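Local coordinates for Iron(3+)-hydroxamate-binding protein FhuD (Bacillus subtilis subsp. subtilis, PDB 3G9Q) that binds iron(3+)-hydroxamate complexes such as ferrichrome and hands them to the membrane permease of an ABC importer, at residues 22-27 against 105-110. Numbering follows the deposited sequence.
Sequences DGYYGY and IEQLKE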
loop_
_atom_site.group_PDB
_atom_site.type_symbol
_atom_site.label_atom_id
_atom_site.label_comp_id
_atom_site.label_asym_id
_atom_site.label_seq_id
_atom_site.Cartn_x
_atom_site.Cartn_y
_atom_site.Cartn_z
ATOM N N ASP A 22 -7.753 7.110 6.122
ATOM C CA ASP A 22 -7.961 5.852 5.389
ATOM C C ASP A 22 -6.815 4.843 5.475
ATOM O O ASP A 22 -7.043 3.658 5.699
ATOM C CB ASP A 22 -8.231 6.154 3.912
ATOM C CG ASP A 22 -7.400 7.314 3.406
ATOM O OD1 ASP A 22 -7.611 8.437 3.914
ATOM O OD2 ASP A 22 -6.548 7.114 2.517
ATOM N N GLY A 23 -5.590 5.328 5.289
ATOM C CA GLY A 23 -4.420 4.468 5.314
ATOM C C GLY A 23 -4.089 3.711 6.590
ATOM O O GLY A 23 -3.136 2.922 6.595
ATOM N N TYR A 24 -4.848 3.936 7.664
ATOM C CA TYR A 24 -4.598 3.245 8.929
ATOM C C TYR A 24 -5.691 2.251 9.325
ATOM O O TYR A 24 -5.491 1.437 10.235
ATOM C CB TYR A 24 -4.378 4.255 10.071
ATOM C CG TYR A 24 -3.152 5.122 9.874
ATOM C CD1 TYR A 24 -1.992 4.592 9.288
ATOM C CD2 TYR A 24 -3.143 6.461 10.254
ATOM C CE1 TYR A 24 -0.857 5.366 9.076
ATOM C CE2 TYR A 24 -2.015 7.246 10.052
ATOM C CZ TYR A 24 -0.873 6.695 9.459
ATOM O OH TYR A 24 0.240 7.474 9.232
ATOM N N TYR A 25 -6.837 2.303 8.642
ATOM C CA TYR A 25 -7.953 1.398 8.940
ATOM C C TYR A 25 -7.502 -0.052 9.123
ATOM O O TYR A 25 -7.845 -0.691 10.123
ATOM C CB TYR A 25 -9.024 1.470 7.842
ATOM C CG TYR A 25 -10.109 0.440 8.017
ATOM C CD1 TYR A 25 -11.075 0.566 9.021
ATOM C CD2 TYR A 25 -10.114 -0.703 7.249
ATOM C CE1 TYR A 25 -12.021 -0.439 9.254
ATOM C CE2 TYR A 25 -11.035 -1.701 7.464
ATOM C CZ TYR A 25 -11.990 -1.576 8.467
ATOM O OH TYR A 25 -12.903 -2.604 8.651
ATOM N N GLY A 26 -6.737 -0.561 8.155
ATOM C CA GLY A 26 -6.240 -1.927 8.229
ATOM C C GLY A 26 -5.376 -2.243 9.449
ATOM O O GLY A 26 -5.260 -3.406 9.840
ATOM N N TYR A 27 -4.758 -1.218 10.042
ATOM C CA TYR A 27 -3.911 -1.397 11.231
ATOM C C TYR A 27 -4.731 -1.776 12.459
ATOM O O TYR A 27 -4.388 -2.702 13.193
ATOM C CB TYR A 27 -3.119 -0.115 11.567
ATOM C CG TYR A 27 -1.955 0.167 10.650
ATOM C CD1 TYR A 27 -2.147 0.839 9.455
ATOM C CD2 TYR A 27 -0.676 -0.275 10.955
ATOM C CE1 TYR A 27 -1.106 1.061 8.586
ATOM C CE2 TYR A 27 0.379 -0.062 10.086
ATOM C CZ TYR A 27 0.159 0.608 8.903
ATOM O OH TYR A 27 1.194 0.832 8.011
ATOM N N ILE A 105 6.141 -1.024 9.832
ATOM C CA ILE A 105 5.935 -2.129 10.749
ATOM C C ILE A 105 6.050 -1.482 12.121
ATOM O O ILE A 105 5.604 -2.041 13.122
ATOM C CB ILE A 105 7.025 -3.213 10.588
ATOM C CG1 ILE A 105 6.762 -4.042 9.326
ATOM C CG2 ILE A 105 7.055 -4.113 11.815
ATOM C CD1 ILE A 105 7.941 -4.894 8.857
ATOM N N GLU A 106 6.653 -0.293 12.152
ATOM C CA GLU A 106 6.820 0.464 13.392
ATOM C C GLU A 106 5.486 1.133 13.708
ATOM O O GLU A 106 5.062 1.180 14.865
ATOM C CB GLU A 106 7.917 1.528 13.239
ATOM C CG GLU A 106 9.258 1.010 12.676
ATOM C CD GLU A 106 9.975 -0.034 13.552
ATOM O OE1 GLU A 106 10.934 -0.665 13.037
ATOM O OE2 GLU A 106 9.597 -0.214 14.737
ATOM N N GLN A 107 4.828 1.635 12.661
ATOM C CA GLN A 107 3.525 2.297 12.766
ATOM C C GLN A 107 2.490 1.358 13.379
ATOM O O GLN A 107 1.521 1.811 13.989
ATOM C CB GLN A 107 3.053 2.739 11.376
ATOM C CG GLN A 107 1.778 3.575 11.349
ATOM C CD GLN A 107 1.889 4.844 12.163
ATOM O OE1 GLN A 107 1.853 4.810 13.386
ATOM N NE2 GLN A 107 2.030 5.973 11.486
ATOM N N LEU A 108 2.698 0.053 13.200
ATOM C CA LEU A 108 1.800 -0.974 13.744
ATOM C C LEU A 108 2.091 -1.214 15.225
ATOM O O LEU A 108 1.201 -1.544 16.014
ATOM C CB LEU A 108 1.972 -2.298 12.988
ATOM C CG LEU A 108 1.320 -3.535 13.626
ATOM C CD1 LEU A 108 -0.178 -3.377 13.637
ATOM C CD2 LEU A 108 1.715 -4.778 12.865
ATOM N N LYS A 109 3.356 -1.054 15.592
ATOM C CA LYS A 109 3.759 -1.258 16.965
ATOM C C LYS A 109 3.449 -0.001 17.761
ATOM O O LYS A 109 3.357 -0.046 18.977
ATOM C CB LYS A 109 5.250 -1.624 17.022
ATOM C CG LYS A 109 5.610 -2.830 16.157
ATOM C CD LYS A 109 6.510 -3.839 16.870
ATOM C CE LYS A 109 7.928 -3.329 17.071
ATOM N NZ LYS A 109 8.751 -4.302 17.862
ATOM N N GLU A 110 3.286 1.125 17.077
ATOM C CA GLU A 110 2.953 2.370 17.765
ATOM C C GLU A 110 1.495 2.272 18.188
ATOM O O GLU A 110 1.150 2.578 19.326
ATOM C CB GLU A 110 3.125 3.572 16.831
ATOM C CG GLU A 110 2.884 4.932 17.483
ATOM C CD GLU A 110 2.785 6.074 16.465
ATOM O OE1 GLU A 110 1.765 6.147 15.741
ATOM O OE2 GLU A 110 3.727 6.899 16.388
#
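Tyr27 and Leu108 illustrate how an aromatic ring can seat one helix on another largely through van der Waals contact. The ring meets the helix 106-115 with its edge: CD2 of Tyr27 lies 3.8 Å from Leu108 CA, and the same Tyr27 CD2 is 3.9 Å from Leu108 CB, which sits in the ring plane. The CD1 methyl of Leu108 joins in at 4.1 Å from Tyr27 CD2, while the leucine also packs on Ala121 and Trp124 of the helix 118-143. With CG anti to its carbonyl carbon (chi1 -75°), Tyr27 sends its ring from the start of the helix 25-31 across to this backbone. Cutting Tyr27 back to an alanine here removes the ring, which would probably open a gap beside Leu108 and take away one of the two rings against which the Gln107 chain packs.

Aliphatic contact with Gln107 completes the packing. Its CG lies over one face of the Tyr27 ring, 4.1 Å from Tyr27 CE2, and also comes within 3.9 Å of Tyr24 CE1, so one methylene touches both tyrosines. A bend at chi2 (58°) turns the carboxamide toward the phenol end of Tyr24.

At the polar end, Tyr24 OH is hydrogen-bonded to Trp78 NE1 of the strand 74-78, and the Tyr24 ring meets Phe111 edge-to-face. The buried hydroxyl thus has a partner independent of the glutamine.

The contact joins the start of helix 25-31 and the turn leading into it to helix 106-115, in the lobe built on the four-stranded parallel sheet. Its chemistry, mostly apolar with the phenol of Tyr24 satisfied from the sheet, is consistent with a fit governed largely by the shape of the tyrosine rings.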